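Transcriptional regulator (Mesorhizobium loti, PDB 3BHQ) probably binds DNA as a TetR-family transcriptional regulator, pairing a helix-turn-helix motif with an all-helical C-terminal domain. Local coordinates at residues Leu65-Gln70 with Arg127-Lys132; Asp73-Val78 with Arg97-Val102; Lys110-Ile115 with Glu177-Gly182. One frame throughout, in Å; residues are numbered along the deposited sequence.

Contact 1. Residues Leu65-Gln70 with Arg127-Lys132; sequences LSTASQ and RAWYEK. With EDO (1,2-ethanediol), chain I.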
ATOM      1  N   LEU A  65     -12.514 -13.310   3.064  1.00 18.64           N
ATOM      2  CA  LEU A  65     -13.652 -13.154   2.163  1.00 18.77           C
ATOM      3  C   LEU A  65     -14.835 -12.425   2.791  1.00 18.99           C
ATOM      4  O   LEU A  65     -15.483 -11.627   2.115  1.00 19.54           O
ATOM      5  CB  LEU A  65     -14.102 -14.494   1.588  1.00 18.19           C
ATOM      6  CG  LEU A  65     -13.112 -15.212   0.701  1.00 19.08           C
ATOM      7  CD1 LEU A  65     -13.647 -16.632   0.394  1.00 21.74           C
ATOM      8  CD2 LEU A  65     -12.862 -14.436  -0.591  1.00 21.29           C
ATOM      9  N   SER A  66     -15.142 -12.698   4.064  1.00 18.50           N
ATOM     10  CA  SER A  66     -16.246 -12.019   4.762  0.50 17.53           C
ATOM     11  C   SER A  66     -15.993 -10.519   4.874  1.00 19.30           C
ATOM     12  O   SER A  66     -16.879  -9.724   4.619  1.00 20.73           O
ATOM     13  CB  SER A  66     -16.456 -12.602   6.168  0.50 19.04           C
ATOM     14  OG  SER A  66     -17.552 -11.984   6.832  0.50 18.39           O
ATOM     15  N   THR A  67     -14.768 -10.162   5.240  1.00 19.48           N
ATOM     16  CA  THR A  67     -14.393  -8.750   5.365  1.00 20.18           C
ATOM     17  C   THR A  67     -14.466  -8.060   3.979  1.00 20.11           C
ATOM     18  O   THR A  67     -15.032  -6.957   3.871  1.00 19.52           O
ATOM     19  CB  THR A  67     -13.034  -8.597   6.031  1.00 21.23           C
ATOM     20  OG1 THR A  67     -13.154  -8.993   7.396  1.00 23.00           O
ATOM     21  CG2 THR A  67     -12.610  -7.120   5.990  1.00 21.13           C
ATOM     22  N   ALA A  68     -14.000  -8.741   2.938  1.00 18.53           N
ATOM     23  CA  ALA A  68     -14.052  -8.197   1.571  1.00 19.34           C
ATOM     24  C   ALA A  68     -15.491  -7.938   1.170  1.00 20.01           C
ATOM     25  O   ALA A  68     -15.807  -6.904   0.596  1.00 20.46           O
ATOM     26  CB  ALA A  68     -13.393  -9.141   0.578  1.00 18.62           C
ATOM     27  N   SER A  69     -16.381  -8.883   1.497  1.00 20.40           N
ATOM     28  CA  SER A  69     -17.796  -8.711   1.194  1.00 20.90           C
ATOM     29  C   SER A  69     -18.442  -7.544   1.943  1.00 20.50           C
ATOM     30  O   SER A  69     -19.195  -6.760   1.364  1.00 22.06           O
ATOM     31  CB  SER A  69     -18.547 -10.006   1.561  1.00 22.04           C
ATOM     32  OG  SER A  69     -19.920  -9.875   1.293  1.00 29.23           O
ATOM     33  N   GLN A  70     -18.149  -7.444   3.230  1.00 21.25           N
ATOM     34  CA  GLN A  70     -18.721  -6.389   4.089  1.00 23.19           C
ATOM     35  C   GLN A  70     -18.297  -4.994   3.622  1.00 22.31           C
ATOM     36  O   GLN A  70     -19.118  -4.090   3.505  1.00 21.94           O
ATOM     37  CB  GLN A  70     -18.297  -6.584   5.547  1.00 23.65           C
ATOM     38  CG  GLN A  70     -18.919  -7.803   6.220  1.00 31.44           C
ATOM     39  CD  GLN A  70     -18.212  -8.149   7.536  1.00 34.45           C
ATOM     40  OE1 GLN A  70     -17.665  -7.272   8.221  1.00 47.46           O
ATOM     41  NE2 GLN A  70     -18.196  -9.435   7.874  1.00 45.82           N
ATOM     42  N   ARG A 127      -4.304 -13.033  -2.285  1.00 19.03           N
ATOM     43  CA  ARG A 127      -4.971 -13.157  -3.571  1.00 20.13           C
ATOM     44  C   ARG A 127      -6.482 -12.921  -3.434  1.00 18.66           C
ATOM     45  O   ARG A 127      -7.077 -12.211  -4.239  1.00 20.73           O
ATOM     46  CB  ARG A 127      -4.682 -14.505  -4.199  1.00 21.24           C
ATOM     47  CG  ARG A 127      -3.270 -14.661  -4.669  1.00 25.75           C
ATOM     48  CD  ARG A 127      -3.180 -15.866  -5.667  1.00 32.80           C
ATOM     49  NE  ARG A 127      -3.665 -17.136  -5.105  1.00 45.55           N
ATOM     50  CZ  ARG A 127      -2.924 -18.089  -4.515  1.00 43.61           C
ATOM     51  NH1 ARG A 127      -1.594 -17.981  -4.366  1.00 48.15           N
ATOM     52  NH2 ARG A 127      -3.530 -19.188  -4.078  1.00 41.95           N
ATOM     53  N   ALA A 128      -7.086 -13.485  -2.385  1.00 21.20           N
ATOM     54  CA  ALA A 128      -8.513 -13.282  -2.116  1.00 19.42           C
ATOM     55  C   ALA A 128      -8.824 -11.824  -1.825  1.00 19.63           C
ATOM     56  O   ALA A 128      -9.795 -11.298  -2.357  1.00 20.43           O
ATOM     57  CB  ALA A 128      -8.990 -14.155  -0.959  1.00 19.58           C
ATOM     58  N   TRP A 129      -8.015 -11.185  -0.969  1.00 18.67           N
ATOM     59  CA  TRP A 129      -8.233  -9.764  -0.678  1.00 19.23           C
ATOM     60  C   TRP A 129      -8.140  -8.936  -1.980  1.00 17.77           C
ATOM     61  O   TRP A 129      -8.986  -8.046  -2.253  1.00 18.82           O
ATOM     62  CB  TRP A 129      -7.275  -9.214   0.391  1.00 19.01           C
ATOM     63  CG  TRP A 129      -7.566  -7.771   0.558  1.00 19.28           C
ATOM     64  CD1 TRP A 129      -6.836  -6.737   0.058  1.00 22.03           C
ATOM     65  CD2 TRP A 129      -8.740  -7.191   1.144  1.00 20.09           C
ATOM     66  NE1 TRP A 129      -7.475  -5.550   0.308  1.00 22.04           N
ATOM     67  CE2 TRP A 129      -8.634  -5.791   0.984  1.00 21.33           C
ATOM     68  CE3 TRP A 129      -9.855  -7.715   1.823  1.00 25.02           C
ATOM     69  CZ2 TRP A 129      -9.607  -4.895   1.471  1.00 25.68           C
ATOM     70  CZ3 TRP A 129     -10.819  -6.827   2.308  1.00 24.14           C
ATOM     71  CH2 TRP A 129     -10.686  -5.435   2.114  1.00 23.19           C
ATOM     72  N   TYR A 130      -7.111  -9.210  -2.753  1.00 17.24           N
ATOM     73  CA  TYR A 130      -6.892  -8.428  -3.988  1.00 19.12           C
ATOM     74  C   TYR A 130      -8.067  -8.576  -4.960  1.00 19.65           C
ATOM     75  O   TYR A 130      -8.561  -7.557  -5.467  1.00 20.34           O
ATOM     76  CB  TYR A 130      -5.559  -8.780  -4.661  1.00 20.00           C
ATOM     77  CG  TYR A 130      -5.236  -7.830  -5.785  1.00 19.12           C
ATOM     78  CD1 TYR A 130      -4.920  -6.516  -5.529  1.00 16.95           C
ATOM     79  CD2 TYR A 130      -5.305  -8.231  -7.098  1.00 18.27           C
ATOM     80  CE1 TYR A 130      -4.656  -5.629  -6.548  1.00 18.15           C
ATOM     81  CE2 TYR A 130      -5.033  -7.336  -8.129  1.00 17.41           C
ATOM     82  CZ  TYR A 130      -4.733  -6.039  -7.845  1.00 19.63           C
ATOM     83  OH  TYR A 130      -4.463  -5.109  -8.827  1.00 25.11           O
ATOM     84  N   GLU A 131      -8.542  -9.815  -5.189  1.00 19.37           N
ATOM     85  CA  GLU A 131      -9.660 -10.061  -6.121  0.50 19.93           C
ATOM     86  C   GLU A 131     -11.000  -9.578  -5.590  1.00 19.52           C
ATOM     87  O   GLU A 131     -11.729  -8.860  -6.265  1.00 20.35           O
ATOM     88  CB  GLU A 131      -9.801 -11.571  -6.421  0.50 20.37           C
ATOM     89  CG  GLU A 131     -10.887 -11.930  -7.483  0.50 22.49           C
ATOM     90  CD  GLU A 131     -11.254 -13.414  -7.537  0.50 24.40           C
ATOM     91  OE1 GLU A 131     -10.500 -14.273  -7.029  0.50 34.41           O
ATOM     92  OE2 GLU A 131     -12.321 -13.718  -8.086  0.50 31.86           O
ATOM     93  N   LYS A 132     -11.336 -10.037  -4.394  1.00 20.10           N
ATOM     94  CA  LYS A 132     -12.657  -9.799  -3.815  1.00 18.47           C
ATOM     95  C   LYS A 132     -12.854  -8.549  -3.010  1.00 20.03           C
ATOM     96  O   LYS A 132     -14.007  -8.155  -2.752  1.00 19.90           O
ATOM     97  CB  LYS A 132     -13.063 -11.027  -2.987  1.00 19.32           C
ATOM     98  CG  LYS A 132     -12.976 -12.387  -3.732  1.00 23.42           C
ATOM     99  CD  LYS A 132     -13.848 -12.502  -4.955  1.00 31.48           C
ATOM    100  CE  LYS A 132     -15.330 -12.409  -4.663  1.00 40.19           C
ATOM    101  NZ  LYS A 132     -16.125 -12.747  -5.895  1.00 37.61           N
TER
HETATM  102  C1  EDO I 217     -12.660  -5.968   9.582  1.00 38.45           C
HETATM  103  O1  EDO I 217     -13.490  -7.088   9.281  1.00 31.63           O
HETATM  104  C2  EDO I 217     -11.965  -6.304  10.878  1.00 40.29           C
HETATM  105  O2  EDO I 217     -12.959  -6.359  11.901  1.00 38.58           O
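Ala68 meets two partners from 127-132. Its CB lies 3.5 Å from Lys132 O, the backbone oxygen. Its CA lies 3.6 Å from CZ3 of Trp129. Chi1 (178°) sets Trp129 CG anti to the backbone N, and the ring's CZ3 comes nearest Ala68. Beside it, CG2 of Thr67 also approaches Trp129 CZ3, at 4.1 Å.

A second apolar patch forms at Leu65. Its CD2 touches Ala128 CB at 3.9 Å and Lys132 CG at 3.8 Å. Only the base of the lysine takes part, since its chain bends at chi2 and chi3 and turns off beyond CG.

The polar contact here is to a small molecule. Thr67 OG1 and O1 of a 1,2-ethanediol, probably from the crystallisation liquor, are 2.7 Å apart and hydrogen-bonded. An alanine in place of Thr67 would probably leave that diol oxygen without its mate and open a gap beside the indole where CG2 packed.

The two helices run nearly parallel, with axes 9.4 Å apart and 19° between them. Leu108 and Leu111 of helix 106-117 cover Thr67, and Phe180 of the second subunit meets the Trp129 ring. The contact joins the long helix 56-83 to helix 123-150 by apolar packing. Its hold therefore rests on Ala68 against indole CZ3 and the Lys132 backbone, and on Leu65 against Ala128, not on directed bonds between the helices.

Contact 2. Residues Asp73-Val78 with Arg97-Val102; sequences DIIESV and RRLIAV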
ATOM      1  N   ASP A  73     -20.003  -4.141   0.284  1.00 22.60           N
ATOM      2  CA  ASP A  73     -21.434  -3.783   0.442  1.00 22.55           C
ATOM      3  C   ASP A  73     -21.546  -2.308   0.798  1.00 23.47           C
ATOM      4  O   ASP A  73     -22.411  -1.604   0.254  1.00 22.13           O
ATOM      5  CB  ASP A  73     -22.150  -4.645   1.491  1.00 23.89           C
ATOM      6  CG  ASP A  73     -22.337  -6.091   1.054  1.00 29.58           C
ATOM      7  OD1 ASP A  73     -22.154  -6.401  -0.134  1.00 27.05           O
ATOM      8  OD2 ASP A  73     -22.670  -6.922   1.922  1.00 32.03           O
ATOM      9  N   ILE A  74     -20.647  -1.837   1.669  1.00 23.06           N
ATOM     10  CA  ILE A  74     -20.615  -0.418   2.055  1.00 24.31           C
ATOM     11  C   ILE A  74     -20.243   0.462   0.870  1.00 26.23           C
ATOM     12  O   ILE A  74     -20.915   1.467   0.614  1.00 27.38           O
ATOM     13  CB  ILE A  74     -19.678  -0.114   3.278  1.00 24.00           C
ATOM     14  CG1 ILE A  74     -20.122  -0.896   4.513  1.00 25.63           C
ATOM     15  CG2 ILE A  74     -19.715   1.398   3.592  1.00 27.84           C
ATOM     16  CD1 ILE A  74     -19.197  -0.781   5.706  1.00 28.47           C
ATOM     17  N   ILE A  75     -19.210   0.073   0.121  1.00 25.93           N
ATOM     18  CA  ILE A  75     -18.782   0.832  -1.071  1.00 26.73           C
ATOM     19  C   ILE A  75     -19.918   0.907  -2.105  1.00 27.94           C
ATOM     20  O   ILE A  75     -20.152   1.977  -2.689  1.00 27.64           O
ATOM     21  CB  ILE A  75     -17.471   0.278  -1.719  1.00 27.24           C
ATOM     22  CG1 ILE A  75     -16.288   0.284  -0.729  1.00 38.25           C
ATOM     23  CG2 ILE A  75     -17.117   1.059  -2.970  1.00 27.71           C
ATOM     24  CD1 ILE A  75     -16.075   1.526   0.044  1.00 38.38           C
ATOM     25  N   GLU A  76     -20.627  -0.201  -2.324  1.00 24.85           N
ATOM     26  CA  GLU A  76     -21.785  -0.180  -3.240  1.00 26.99           C
ATOM     27  C   GLU A  76     -22.870   0.835  -2.831  1.00 25.95           C
ATOM     28  O   GLU A  76     -23.444   1.502  -3.701  1.00 26.43           O
ATOM     29  CB  GLU A  76     -22.424  -1.566  -3.405  1.00 29.77           C
ATOM     30  CG  GLU A  76     -21.601  -2.522  -4.271  1.00 37.42           C
ATOM     31  CD  GLU A  76     -22.268  -3.882  -4.510  1.00 37.07           C
ATOM     32  OE1 GLU A  76     -23.249  -4.234  -3.810  1.00 51.82           O
ATOM     33  OE2 GLU A  76     -21.795  -4.601  -5.420  1.00 56.75           O
ATOM     34  N   SER A  77     -23.141   0.945  -1.534  1.00 25.94           N
ATOM     35  CA  SER A  77     -24.156   1.896  -1.050  0.50 26.81           C
ATOM     36  C   SER A  77     -23.728   3.340  -1.309  1.00 27.14           C
ATOM     37  O   SER A  77     -24.526   4.143  -1.749  1.00 27.45           O
ATOM     38  CB  SER A  77     -24.466   1.700   0.433  0.50 26.95           C
ATOM     39  OG  SER A  77     -23.333   1.920   1.248  0.50 32.17           O
ATOM     40  N   VAL A  78     -22.455   3.645  -1.059  1.00 26.55           N
ATOM     41  CA  VAL A  78     -21.926   5.014  -1.262  1.00 27.36           C
ATOM     42  C   VAL A  78     -21.758   5.403  -2.741  1.00 27.19           C
ATOM     43  O   VAL A  78     -22.010   6.563  -3.106  1.00 24.68           O
ATOM     44  CB  VAL A  78     -20.650   5.281  -0.389  1.00 28.63           C
ATOM     45  CG1 VAL A  78     -20.971   5.031   1.084  1.00 31.34           C
ATOM     46  CG2 VAL A  78     -19.468   4.445  -0.814  1.00 30.42           C
ATOM     47  N   ARG A  97     -15.014  11.215   1.339  1.00 18.29           N
ATOM     48  CA  ARG A  97     -15.029  11.244   2.805  1.00 20.68           C
ATOM     49  C   ARG A  97     -15.450   9.891   3.396  1.00 22.82           C
ATOM     50  O   ARG A  97     -14.834   9.415   4.367  1.00 22.59           O
ATOM     51  CB  ARG A  97     -15.924  12.375   3.318  1.00 21.29           C
ATOM     52  CG  ARG A  97     -15.395  13.762   3.005  1.00 25.27           C
ATOM     53  CD  ARG A  97     -16.472  14.796   3.253  1.00 26.95           C
ATOM     54  NE  ARG A  97     -16.096  16.154   2.835  1.00 28.72           N
ATOM     55  CZ  ARG A  97     -16.819  17.245   3.125  1.00 34.66           C
ATOM     56  NH1 ARG A  97     -17.933  17.176   3.859  1.00 34.59           N
ATOM     57  NH2 ARG A  97     -16.422  18.441   2.703  1.00 33.03           N
ATOM     58  N   ARG A  98     -16.467   9.244   2.805  1.00 22.36           N
ATOM     59  CA  ARG A  98     -16.918   7.921   3.268  0.50 21.61           C
ATOM     60  C   ARG A  98     -15.868   6.843   2.988  1.00 21.59           C
ATOM     61  O   ARG A  98     -15.641   5.970   3.830  1.00 24.20           O
ATOM     62  CB  ARG A  98     -18.256   7.508   2.638  0.50 22.16           C
ATOM     63  CG  ARG A  98     -19.441   8.362   3.040  0.50 28.78           C
ATOM     64  CD  ARG A  98     -19.914   8.124   4.492  0.50 33.52           C
ATOM     65  NE  ARG A  98     -20.479   6.781   4.691  0.50 37.29           N
ATOM     66  CZ  ARG A  98     -19.902   5.728   5.286  0.50 32.88           C
ATOM     67  NH1 ARG A  98     -20.585   4.587   5.360  0.50 34.33           N
ATOM     68  NH2 ARG A  98     -18.679   5.783   5.823  0.50 35.33           N
ATOM     69  N   LEU A  99     -15.231   6.896   1.806  1.00 19.07           N
ATOM     70  CA  LEU A  99     -14.175   5.917   1.432  1.00 21.76           C
ATOM     71  C   LEU A  99     -13.025   5.968   2.415  1.00 21.16           C
ATOM     72  O   LEU A  99     -12.528   4.911   2.838  1.00 20.61           O
ATOM     73  CB  LEU A  99     -13.626   6.156   0.018  1.00 23.38           C
ATOM     74  CG  LEU A  99     -14.533   5.927  -1.187  1.00 24.83           C
ATOM     75  CD1 LEU A  99     -13.780   6.350  -2.461  1.00 25.20           C
ATOM     76  CD2 LEU A  99     -15.011   4.465  -1.268  1.00 26.05           C
ATOM     77  N   ILE A 100     -12.573   7.170   2.751  1.00 20.99           N
ATOM     78  CA  ILE A 100     -11.497   7.345   3.749  0.50 22.44           C
ATOM     79  C   ILE A 100     -11.893   6.736   5.069  1.00 23.83           C
ATOM     80  O   ILE A 100     -11.156   5.970   5.648  1.00 22.69           O
ATOM     81  CB  ILE A 100     -11.152   8.836   4.030  0.50 22.73           C
ATOM     82  CG1 ILE A 100     -10.405   9.406   2.837  0.50 18.11           C
ATOM     83  CG2 ILE A 100     -10.295   8.992   5.320  0.50 21.28           C
ATOM     84  CD1 ILE A 100     -10.105  10.883   2.960  0.50 25.31           C
ATOM     85  N   ALA A 101     -13.090   7.055   5.554  1.00 20.96           N
ATOM     86  CA  ALA A 101     -13.551   6.539   6.866  1.00 22.93           C
ATOM     87  C   ALA A 101     -13.649   5.010   6.909  1.00 25.41           C
ATOM     88  O   ALA A 101     -13.231   4.380   7.881  1.00 25.83           O
ATOM     89  CB  ALA A 101     -14.882   7.169   7.252  1.00 26.09           C
ATOM     90  N   VAL A 102     -14.178   4.413   5.847  1.00 22.96           N
ATOM     91  CA  VAL A 102     -14.324   2.964   5.746  1.00 22.11           C
ATOM     92  C   VAL A 102     -12.977   2.244   5.615  1.00 23.99           C
ATOM     93  O   VAL A 102     -12.687   1.274   6.332  1.00 22.31           O
ATOM     94  CB  VAL A 102     -15.251   2.589   4.541  1.00 25.47           C
ATOM     95  CG1 VAL A 102     -15.248   1.096   4.249  1.00 25.78           C
ATOM     96  CG2 VAL A 102     -16.660   3.097   4.804  1.00 27.01           C
TER
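Arg98, in the conformer given here, one of two, lies across Val78 and ends at Ile74. Its CB is 4.0 Å from Val78 CG1. In this conformer CG follows at 4.2 Å from Val78 CG1, and NE is again 4.0 Å from that methyl. The chain bends at chi2 (-73°) and chi3 (-67°), which folds it over the valine. At the tip, NH1 lies 3.7 Å from Ile74 CG2. The aliphatic part and the guanidinium of this conformer thus both rest on apolar groups, and the side chain crosses those of Val78 and Ile74 at about a right angle.

Ile74 CG2 also meets Val102 CG2 at 3.7 Å. Deeper in, Ile75 CD1 and Leu99 CD2 are 3.4 Å apart, closer than two methyl groups normally come. Ile75 CD1 also approaches Val102 CG1 more loosely. Phe167 and Leu170 of helix 159-181 cover Leu99.

The segments run antiparallel, 169° between directions, with axes 10.6 Å apart. Helices 56-83 and 88-103 follow each other in the chain and form a helical hairpin. Such packing of antiparallel helices builds the all-helical C-terminal domain of TetR-family regulators.

Contact 3. Residues Lys110-Ile115 with Glu177-Gly182; sequences KLRRLI and EAMFTG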
ATOM      1  N   LYS A 110      -5.483  -3.440  10.595  1.00 19.83           N
ATOM      2  CA  LYS A 110      -4.809  -4.563  11.278  1.00 21.73           C
ATOM      3  C   LYS A 110      -4.928  -5.850  10.454  1.00 21.66           C
ATOM      4  O   LYS A 110      -3.937  -6.579  10.270  1.00 21.33           O
ATOM      5  CB  LYS A 110      -5.345  -4.772  12.683  1.00 21.15           C
ATOM      6  CG  LYS A 110      -5.014  -3.630  13.700  1.00 19.62           C
ATOM      7  CD  LYS A 110      -5.764  -3.816  15.045  1.00 23.77           C
ATOM      8  CE  LYS A 110      -5.465  -2.669  15.994  1.00 32.13           C
ATOM      9  NZ  LYS A 110      -6.434  -2.629  17.158  1.00 35.34           N
ATOM     10  N   LEU A 111      -6.112  -6.110   9.915  1.00 19.28           N
ATOM     11  CA  LEU A 111      -6.307  -7.289   9.056  1.00 20.16           C
ATOM     12  C   LEU A 111      -5.427  -7.190   7.775  1.00 19.93           C
ATOM     13  O   LEU A 111      -4.813  -8.201   7.349  1.00 20.99           O
ATOM     14  CB  LEU A 111      -7.783  -7.471   8.691  1.00 18.02           C
ATOM     15  CG  LEU A 111      -8.142  -8.755   7.926  1.00 20.31           C
ATOM     16  CD1 LEU A 111      -7.834 -10.014   8.752  1.00 23.26           C
ATOM     17  CD2 LEU A 111      -9.618  -8.748   7.436  1.00 24.11           C
ATOM     18  N   ARG A 112      -5.370  -6.009   7.143  1.00 20.52           N
ATOM     19  CA  ARG A 112      -4.517  -5.815   5.966  0.50 22.40           C
ATOM     20  C   ARG A 112      -3.064  -6.184   6.266  1.00 21.37           C
ATOM     21  O   ARG A 112      -2.421  -6.877   5.471  1.00 20.93           O
ATOM     22  CB  ARG A 112      -4.612  -4.378   5.403  0.50 24.87           C
ATOM     23  CG  ARG A 112      -5.456  -4.211   4.119  0.50 29.94           C
ATOM     24  CD  ARG A 112      -5.637  -2.715   3.807  0.50 29.01           C
ATOM     25  NE  ARG A 112      -5.522  -2.200   2.416  0.50 21.64           N
ATOM     26  CZ  ARG A 112      -4.384  -1.794   1.841  0.50 18.19           C
ATOM     27  NH1 ARG A 112      -3.207  -1.924   2.451  0.50 17.84           N
ATOM     28  NH2 ARG A 112      -4.409  -1.246   0.602  0.50 15.82           N
ATOM     29  N   ARG A 113      -2.552  -5.700   7.402  1.00 20.04           N
ATOM     30  CA  ARG A 113      -1.164  -6.025   7.794  1.00 20.06           C
ATOM     31  C   ARG A 113      -0.938  -7.536   7.900  1.00 19.67           C
ATOM     32  O   ARG A 113       0.098  -8.050   7.445  1.00 20.49           O
ATOM     33  CB  ARG A 113      -0.816  -5.360   9.124  1.00 21.15           C
ATOM     34  CG  ARG A 113       0.643  -5.519   9.552  1.00 24.52           C
ATOM     35  CD  ARG A 113       0.984  -4.841  10.867  1.00 27.17           C
ATOM     36  NE  ARG A 113       0.456  -3.465  10.920  1.00 25.38           N
ATOM     37  CZ  ARG A 113       0.957  -2.411  10.286  1.00 28.68           C
ATOM     38  NH1 ARG A 113       2.008  -2.517   9.487  1.00 27.37           N
ATOM     39  NH2 ARG A 113       0.368  -1.238  10.413  1.00 27.78           N
ATOM     40  N   LEU A 114      -1.902  -8.239   8.508  1.00 20.02           N
ATOM     41  CA  LEU A 114      -1.791  -9.704   8.660  1.00 19.92           C
ATOM     42  C   LEU A 114      -1.788 -10.421   7.317  1.00 19.43           C
ATOM     43  O   LEU A 114      -1.016 -11.378   7.132  1.00 19.78           O
ATOM     44  CB  LEU A 114      -2.890 -10.278   9.570  1.00 21.11           C
ATOM     45  CG  LEU A 114      -2.884  -9.815  11.015  1.00 25.76           C
ATOM     46  CD1 LEU A 114      -4.034 -10.435  11.770  1.00 26.82           C
ATOM     47  CD2 LEU A 114      -1.573 -10.147  11.688  1.00 26.41           C
ATOM     48  N   ILE A 115      -2.657  -9.982   6.409  1.00 18.65           N
ATOM     49  CA  ILE A 115      -2.734 -10.570   5.071  1.00 18.66           C
ATOM     50  C   ILE A 115      -1.372 -10.409   4.367  1.00 20.84           C
ATOM     51  O   ILE A 115      -0.844 -11.364   3.831  1.00 20.44           O
ATOM     52  CB  ILE A 115      -3.869  -9.940   4.263  1.00 18.41           C
ATOM     53  CG1 ILE A 115      -5.240 -10.349   4.861  1.00 19.86           C
ATOM     54  CG2 ILE A 115      -3.737 -10.336   2.775  1.00 20.03           C
ATOM     55  CD1 ILE A 115      -6.453  -9.432   4.399  1.00 19.40           C
ATOM     56  N   GLU A 177       1.114   5.660   5.338  1.00 17.81           N
ATOM     57  CA  GLU A 177       1.445   6.126   6.691  1.00 19.01           C
ATOM     58  C   GLU A 177       0.966   5.095   7.737  1.00 19.76           C
ATOM     59  O   GLU A 177       1.721   4.775   8.651  1.00 21.34           O
ATOM     60  CB  GLU A 177       0.871   7.512   6.935  1.00 21.81           C
ATOM     61  CG  GLU A 177       1.274   8.065   8.305  1.00 22.22           C
ATOM     62  CD  GLU A 177       0.887   9.514   8.539  1.00 24.14           C
ATOM     63  OE1 GLU A 177       0.142  10.113   7.747  1.00 33.53           O
ATOM     64  OE2 GLU A 177       1.368  10.056   9.531  1.00 32.20           O
ATOM     65  N   ALA A 178      -0.243   4.550   7.549  1.00 20.83           N
ATOM     66  CA  ALA A 178      -0.760   3.526   8.481  1.00 20.29           C
ATOM     67  C   ALA A 178       0.015   2.254   8.416  1.00 22.88           C
ATOM     68  O   ALA A 178       0.360   1.668   9.451  1.00 22.54           O
ATOM     69  CB  ALA A 178      -2.188   3.248   8.233  1.00 21.86           C
HETATM   70  N   MSE A 179       0.270   1.778   7.199  1.00 20.76           N
HETATM   71  CA  MSE A 179       1.009   0.547   7.066  1.00 19.45           C
HETATM   72  C   MSE A 179       2.437   0.579   7.558  1.00 21.43           C
HETATM   73  O   MSE A 179       2.964  -0.441   7.997  1.00 24.84           O
HETATM   74  CB  MSE A 179       1.030   0.062   5.609  1.00 21.69           C
HETATM   75  CG  MSE A 179      -0.269  -0.313   5.055  1.00 21.21           C
HETATM   76 SE   MSE A 179      -0.981  -1.949   5.870  0.75 26.18          SE
HETATM   77  CE  MSE A 179      -2.131  -1.052   6.935  1.00 18.23           C
ATOM     78  N   PHE A 180       3.086   1.724   7.498  1.00 20.45           N
ATOM     79  CA  PHE A 180       4.458   1.786   7.941  1.00 22.53           C
ATOM     80  C   PHE A 180       4.577   2.222   9.390  1.00 24.18           C
ATOM     81  O   PHE A 180       5.499   1.796  10.049  1.00 26.79           O
ATOM     82  CB  PHE A 180       5.282   2.675   7.029  1.00 19.50           C
ATOM     83  CG  PHE A 180       5.466   2.093   5.637  1.00 20.97           C
ATOM     84  CD1 PHE A 180       5.966   0.794   5.448  1.00 20.76           C
ATOM     85  CD2 PHE A 180       5.186   2.876   4.498  1.00 21.17           C
ATOM     86  CE1 PHE A 180       6.129   0.251   4.171  1.00 21.04           C
ATOM     87  CE2 PHE A 180       5.377   2.308   3.199  1.00 23.88           C
ATOM     88  CZ  PHE A 180       5.852   1.025   3.049  1.00 22.04           C
ATOM     89  N   THR A 181       3.697   3.091   9.853  1.00 25.48           N
ATOM     90  CA  THR A 181       3.861   3.655  11.203  1.00 28.96           C
ATOM     91  C   THR A 181       2.832   3.216  12.208  1.00 35.15           C
ATOM     92  O   THR A 181       3.055   3.404  13.423  1.00 36.06           O
ATOM     93  CB  THR A 181       3.927   5.189  11.173  1.00 27.10           C
ATOM     94  OG1 THR A 181       2.667   5.763  10.801  1.00 26.92           O
ATOM     95  CG2 THR A 181       5.029   5.645  10.206  1.00 23.98           C
ATOM     96  N   GLY A 182       1.711   2.671  11.743  1.00 35.77           N
ATOM     97  CA  GLY A 182       0.600   2.322  12.609  1.00 39.77           C
ATOM     98  C   GLY A 182      -0.215   3.562  12.938  1.00 42.85           C
ATOM     99  O   GLY A 182      -1.379   3.434  13.323  1.00 43.92           O
TER
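Arg113 grips two backbone oxygens near the end of helix 159-181. NH1 donates to Met179 O at 2.7 Å, a nearly straight bond (171°). NH2 donates to Ala178 O at 3.1 Å, with a more bent N-H...O angle of 144°. Both oxygens lie close to the guanidinium plane. CE of Met179, a selenomethionine, lies over one face of that group, 4.3 Å from NH2.

The arginine reaches this far because CG is anti to the backbone N (chi1 -174°) and the chain stays extended until it bends at chi3. The neighbouring Arg112 is turned to Met179 as well. In the conformer given, one of two, SE lies near the plane of the Arg112 guanidinium, at its edge, 4.1 Å from NH1.

Ala178 O has a second donor. Gly182 N reaches it at 2.8 Å from the opposite face of the carbonyl plane. Gly182 is the first residue to leave the helical conformation, with positive phi.

Farther out lies the second subunit. Its Ile116 O accepts a hydrogen bond from Arg113 NH1, and its Trp129 meets Phe180 edge to face.

One arginine thus links helix 106-117, the end of helix 159-181 and the partner chain. Its positive charge faces carbonyl oxygens at a helix C-terminus, where the helix dipole would probably strengthen the attraction.

Overall arrangement
From the N terminus, the chain passes the predicted helix-turn-helix and enters the long helix 56-83, which supplies one side of contacts 1 and 2. Contact 2 closes first, when helix 88-103 turns back. Its loop is nested within the larger one that contact 1 closes at helix 123-150. Contact 3 opens on helix 106-117, inside that larger loop, and closes beyond it at the end of helix 159-181, so contacts 1 and 3 cross. These two touch through Thr67 with Leu111 and Trp129 with Ile115, and both reach the second subunit. Contacts 2 and 3 are in series and do not touch. Contacts 1 and 2 tie down helix 56-83; contact 3 joins helices 106-117 and 159-181.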